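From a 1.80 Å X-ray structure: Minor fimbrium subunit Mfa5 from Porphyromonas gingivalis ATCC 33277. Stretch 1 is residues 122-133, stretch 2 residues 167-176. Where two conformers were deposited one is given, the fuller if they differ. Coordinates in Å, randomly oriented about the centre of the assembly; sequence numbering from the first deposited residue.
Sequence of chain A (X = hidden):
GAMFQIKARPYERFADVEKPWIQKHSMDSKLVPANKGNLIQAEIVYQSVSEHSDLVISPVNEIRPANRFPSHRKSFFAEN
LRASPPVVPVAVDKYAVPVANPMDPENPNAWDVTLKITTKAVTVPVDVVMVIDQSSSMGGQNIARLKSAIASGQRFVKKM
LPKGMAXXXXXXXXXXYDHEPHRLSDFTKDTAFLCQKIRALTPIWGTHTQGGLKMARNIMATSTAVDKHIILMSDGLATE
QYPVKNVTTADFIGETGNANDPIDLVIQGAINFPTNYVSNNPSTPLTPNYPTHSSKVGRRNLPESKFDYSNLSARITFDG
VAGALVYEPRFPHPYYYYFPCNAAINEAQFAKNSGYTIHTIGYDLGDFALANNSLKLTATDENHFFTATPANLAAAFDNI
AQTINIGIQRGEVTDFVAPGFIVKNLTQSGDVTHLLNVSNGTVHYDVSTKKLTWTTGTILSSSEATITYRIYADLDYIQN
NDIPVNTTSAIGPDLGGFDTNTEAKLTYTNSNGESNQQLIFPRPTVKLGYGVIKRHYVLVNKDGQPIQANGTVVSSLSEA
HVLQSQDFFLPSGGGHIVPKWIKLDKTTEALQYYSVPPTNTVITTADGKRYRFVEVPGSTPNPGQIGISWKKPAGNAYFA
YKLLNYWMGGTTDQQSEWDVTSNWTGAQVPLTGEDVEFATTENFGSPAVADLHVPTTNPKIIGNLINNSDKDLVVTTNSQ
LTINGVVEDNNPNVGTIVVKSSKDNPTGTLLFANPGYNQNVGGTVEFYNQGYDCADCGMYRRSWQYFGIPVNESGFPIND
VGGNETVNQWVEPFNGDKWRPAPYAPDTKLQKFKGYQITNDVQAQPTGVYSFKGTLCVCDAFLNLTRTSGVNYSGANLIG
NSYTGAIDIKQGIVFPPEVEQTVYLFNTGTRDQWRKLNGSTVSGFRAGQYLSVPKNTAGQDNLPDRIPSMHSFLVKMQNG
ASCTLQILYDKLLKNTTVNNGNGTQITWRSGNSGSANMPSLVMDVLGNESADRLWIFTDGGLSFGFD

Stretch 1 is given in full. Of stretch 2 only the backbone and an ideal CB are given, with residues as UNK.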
# COMPACT_ATOMS: atom_id res chain seq x y z
N VAL A 122 -2.08 -4.10 1.83
CA VAL A 122 -1.77 -5.45 1.38
C VAL A 122 -1.18 -6.23 2.54
O VAL A 122 -0.16 -5.82 3.11
CB VAL A 122 -0.76 -5.48 0.21
CG1 VAL A 122 -0.14 -6.88 0.05
CG2 VAL A 122 -1.45 -5.01 -1.05
N THR A 123 -1.78 -7.35 2.86
CA THR A 123 -1.18 -8.35 3.74
C THR A 123 -0.48 -9.39 2.86
O THR A 123 -1.08 -9.94 1.93
CB THR A 123 -2.25 -8.99 4.62
OG1 THR A 123 -2.84 -7.98 5.46
CG2 THR A 123 -1.67 -10.06 5.49
N VAL A 124 0.79 -9.62 3.12
CA VAL A 124 1.58 -10.52 2.29
C VAL A 124 1.20 -11.96 2.65
O VAL A 124 1.33 -12.32 3.82
CB VAL A 124 3.08 -10.27 2.49
CG1 VAL A 124 3.91 -11.29 1.70
CG2 VAL A 124 3.45 -8.84 2.08
N PRO A 125 0.73 -12.79 1.72
CA PRO A 125 0.36 -14.17 2.10
C PRO A 125 1.53 -14.96 2.67
O PRO A 125 2.67 -14.89 2.19
CB PRO A 125 -0.15 -14.79 0.79
CG PRO A 125 -0.68 -13.58 0.01
CD PRO A 125 0.34 -12.49 0.32
N VAL A 126 1.25 -15.69 3.73
CA VAL A 126 2.29 -16.42 4.46
C VAL A 126 1.69 -17.75 4.89
O VAL A 126 0.57 -17.79 5.41
CB VAL A 126 2.81 -15.63 5.67
CG1 VAL A 126 1.64 -15.08 6.52
CG2 VAL A 126 3.75 -16.48 6.53
N ASP A 127 2.41 -18.83 4.62
CA ASP A 127 2.01 -20.16 5.04
C ASP A 127 3.04 -20.66 6.04
O ASP A 127 4.24 -20.43 5.87
CB ASP A 127 1.92 -21.13 3.85
CG ASP A 127 0.62 -21.00 3.08
OD1 ASP A 127 -0.39 -20.53 3.66
OD2 ASP A 127 0.61 -21.39 1.89
N VAL A 128 2.55 -21.34 7.08
CA VAL A 128 3.36 -21.81 8.20
C VAL A 128 3.07 -23.29 8.40
O VAL A 128 1.90 -23.69 8.41
CB VAL A 128 3.04 -21.05 9.50
CG1 VAL A 128 3.86 -21.57 10.66
CG2 VAL A 128 3.22 -19.55 9.28
N VAL A 129 4.12 -24.09 8.57
CA VAL A 129 3.96 -25.47 9.01
C VAL A 129 4.61 -25.60 10.37
O VAL A 129 5.82 -25.40 10.51
CB VAL A 129 4.58 -26.50 8.04
CG1 VAL A 129 4.23 -27.91 8.57
CG2 VAL A 129 4.11 -26.30 6.63
N MET A 130 3.81 -25.94 11.37
CA MET A 130 4.31 -26.21 12.70
C MET A 130 4.61 -27.70 12.81
O MET A 130 3.80 -28.53 12.38
CB MET A 130 3.29 -25.80 13.76
CG MET A 130 3.03 -24.31 13.81
SD MET A 130 1.73 -23.93 15.01
CE MET A 130 2.54 -24.28 16.57
N VAL A 131 5.77 -28.02 13.39
CA VAL A 131 6.27 -29.40 13.52
C VAL A 131 6.62 -29.63 14.99
O VAL A 131 7.58 -29.02 15.50
CB VAL A 131 7.50 -29.64 12.62
CG1 VAL A 131 7.95 -31.08 12.66
CG2 VAL A 131 7.19 -29.17 11.21
N ILE A 132 5.91 -30.54 15.65
CA ILE A 132 6.05 -30.73 17.10
C ILE A 132 6.54 -32.14 17.41
O ILE A 132 5.92 -33.13 17.02
CB ILE A 132 4.74 -30.42 17.85
CG1 ILE A 132 4.17 -29.07 17.40
CG2 ILE A 132 4.97 -30.41 19.38
CD1 ILE A 132 2.94 -28.59 18.18
N ASP A 133 7.65 -32.20 18.15
CA ASP A 133 8.25 -33.40 18.74
C ASP A 133 7.35 -33.93 19.85
O ASP A 133 7.17 -33.25 20.86
CB ASP A 133 9.61 -32.95 19.25
CG ASP A 133 10.46 -34.03 19.85
OD1 ASP A 133 10.00 -35.15 20.14
OD2 ASP A 133 11.65 -33.71 20.06
N UNK A 167 -8.85 -14.55 9.42
CA UNK A 167 -7.52 -13.95 9.38
C UNK A 167 -7.07 -13.83 7.93
O UNK A 167 -7.03 -14.82 7.19
CB UNK A 167 -6.52 -14.77 10.19
N UNK A 168 -6.70 -12.61 7.53
CA UNK A 168 -6.20 -12.39 6.19
C UNK A 168 -4.77 -12.91 6.04
O UNK A 168 -3.91 -12.67 6.89
CB UNK A 168 -6.26 -10.90 5.84
N UNK A 169 -4.53 -13.65 4.97
CA UNK A 169 -3.18 -13.92 4.50
C UNK A 169 -2.47 -15.10 5.11
O UNK A 169 -1.51 -15.58 4.51
CB UNK A 169 -2.32 -12.68 4.74
N UNK A 170 -2.89 -15.58 6.28
CA UNK A 170 -2.12 -16.55 7.06
C UNK A 170 -2.83 -17.90 7.01
O UNK A 170 -4.04 -17.95 7.20
CB UNK A 170 -1.94 -16.08 8.51
N UNK A 171 -2.07 -18.99 6.76
CA UNK A 171 -2.56 -20.34 7.01
C UNK A 171 -1.52 -21.13 7.81
O UNK A 171 -0.32 -20.87 7.72
CB UNK A 171 -2.88 -21.05 5.69
N UNK A 172 -1.99 -22.10 8.58
CA UNK A 172 -1.13 -22.94 9.40
C UNK A 172 -1.46 -24.40 9.14
O UNK A 172 -2.63 -24.78 9.15
CB UNK A 172 -1.29 -22.60 10.88
N UNK A 173 -0.43 -25.20 8.91
CA UNK A 173 -0.51 -26.65 8.87
C UNK A 173 0.25 -27.22 10.07
O UNK A 173 1.06 -26.53 10.71
CB UNK A 173 0.05 -27.19 7.55
N UNK A 174 -0.04 -28.48 10.39
CA UNK A 174 0.44 -29.06 11.63
C UNK A 174 0.92 -30.48 11.44
O UNK A 174 0.19 -31.34 10.92
CB UNK A 174 -0.66 -29.02 12.69
N UNK A 175 2.16 -30.71 11.88
CA UNK A 175 2.82 -32.01 11.89
C UNK A 175 3.26 -32.33 13.32
O UNK A 175 3.79 -31.48 14.03
CB UNK A 175 4.01 -32.03 10.93
N UNK A 176 3.08 -33.58 13.74
CA UNK A 176 3.72 -34.08 14.95
C UNK A 176 4.61 -35.24 14.54
O UNK A 176 4.48 -35.79 13.44
CB UNK A 176 2.69 -34.51 16.00

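Strand 126-133 and the segment 170-176 run parallel, and their backbones are already joined by a ladder of hydrogen bonds, among them the amide N of position 173 to Val128 O at 2.8 Å. Side chains therefore alternate between two faces of the sheet, one carrying Asp127, Val129 and Val131, the other Val126, Val128, Met130 and Ile132.

Position 167 has nothing of stretch 1 near its ideal CB, so these atoms leave the choice open; it is Thr167.

At 168 the CB points toward stretch 1, 4.5 Å from Thr123 OG1, and a polar or flexible residue would suit. Glu168 occupies it; a water accepts from Thr123 N (2.9 Å) and donates to Glu168 OE1 (3.2 Å).

Position 169 is more restrictive. Its phi is 86°, and an ideal CB would lie 2.8 Å from Thr123 CG2, a clash. Both observations call for glycine, and Gly169 is found. Its carbonyl O receives the hydrogen bond from Val126 N at 2.9 Å.

At 170 the CB is 4.2 Å from Val126 CG1, on the face of Val126 and Val128; valine, isoleucine or a similar residue would fit. Val170 brings its CG2 to 3.7 Å from Val126 CG1.

Position 171 lies beside the carboxylate of Asp127, its ideal CB a tight 3.3 Å from OD1. A long basic residue could answer that charge, and arginine can do so with two donors. Arg171 forms a salt bridge in which NE donates to Asp127 OD1 (3.0 Å) and NH2 to Asp127 OD2 (2.9 Å).

Position 172 returns to the face of Val128 and Met130, where several aliphatic residues could pack. Ile172 places CG2 3.9 Å from Met130 SD and CG1 4.3 Å from Val128 CB.

At 173 the CB already lies 4.3 Å from Val129 CG2, so even a small apolar residue makes contact. Ala173 does so with its methyl alone.

Position 174 neighbours Met130 and Ile132, inviting a branched or extended aliphatic chain. Leu174 brings CD1 to 3.9 Å from Met130 CB and 4.1 Å from Ile132 CD1.

Position 175 faces Val129 and Val131; a beta-branched residue suits both the extended backbone and these methyls. Val175 sets CG2 4.0 Å from Val129 CG1 and CG1 4.2 Å from Val131 CG1.

At 176 the CB is 3.7 Å from Ile132 O, and small residues, polar or not, are plausible. Ser176 adopts the p rotamer.

Stretch 2 (167-176) TEGVRIALVS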
# COMPACT_ATOMS: atom_id res chain seq x y z
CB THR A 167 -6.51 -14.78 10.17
OG1 THR A 167 -6.95 -14.96 11.51
CG2 THR A 167 -5.14 -14.06 10.17
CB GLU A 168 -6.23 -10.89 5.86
CG GLU A 168 -7.25 -10.50 4.80
CD GLU A 168 -7.33 -9.00 4.58
OE1 GLU A 168 -6.38 -8.43 3.99
OE2 GLU A 168 -8.33 -8.38 4.99
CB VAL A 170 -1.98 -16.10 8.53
CG1 VAL A 170 -1.20 -17.17 9.35
CG2 VAL A 170 -1.33 -14.75 8.63
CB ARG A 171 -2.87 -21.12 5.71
CG ARG A 171 -3.93 -20.48 4.81
CD ARG A 171 -4.21 -21.35 3.59
NE ARG A 171 -3.00 -21.68 2.85
CZ ARG A 171 -2.95 -22.62 1.91
NH1 ARG A 171 -4.04 -23.29 1.58
NH2 ARG A 171 -1.81 -22.90 1.30
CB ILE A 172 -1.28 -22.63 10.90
CG1 ILE A 172 -0.92 -21.19 11.25
CG2 ILE A 172 -0.34 -23.53 11.72
CD1 ILE A 172 -1.20 -20.82 12.71
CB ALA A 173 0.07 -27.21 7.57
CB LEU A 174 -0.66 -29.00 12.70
CG LEU A 174 -0.26 -29.53 14.08
CD1 LEU A 174 0.84 -28.67 14.71
CD2 LEU A 174 -1.51 -29.63 14.98
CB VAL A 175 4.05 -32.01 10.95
CG1 VAL A 175 4.82 -33.33 11.08
CG2 VAL A 175 3.66 -31.77 9.50
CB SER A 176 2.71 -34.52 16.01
OG SER A 176 2.04 -35.70 15.60
O HOH W 1 -4.27 -8.02 1.62
O HOH W 2 -1.59 -18.07 3.22
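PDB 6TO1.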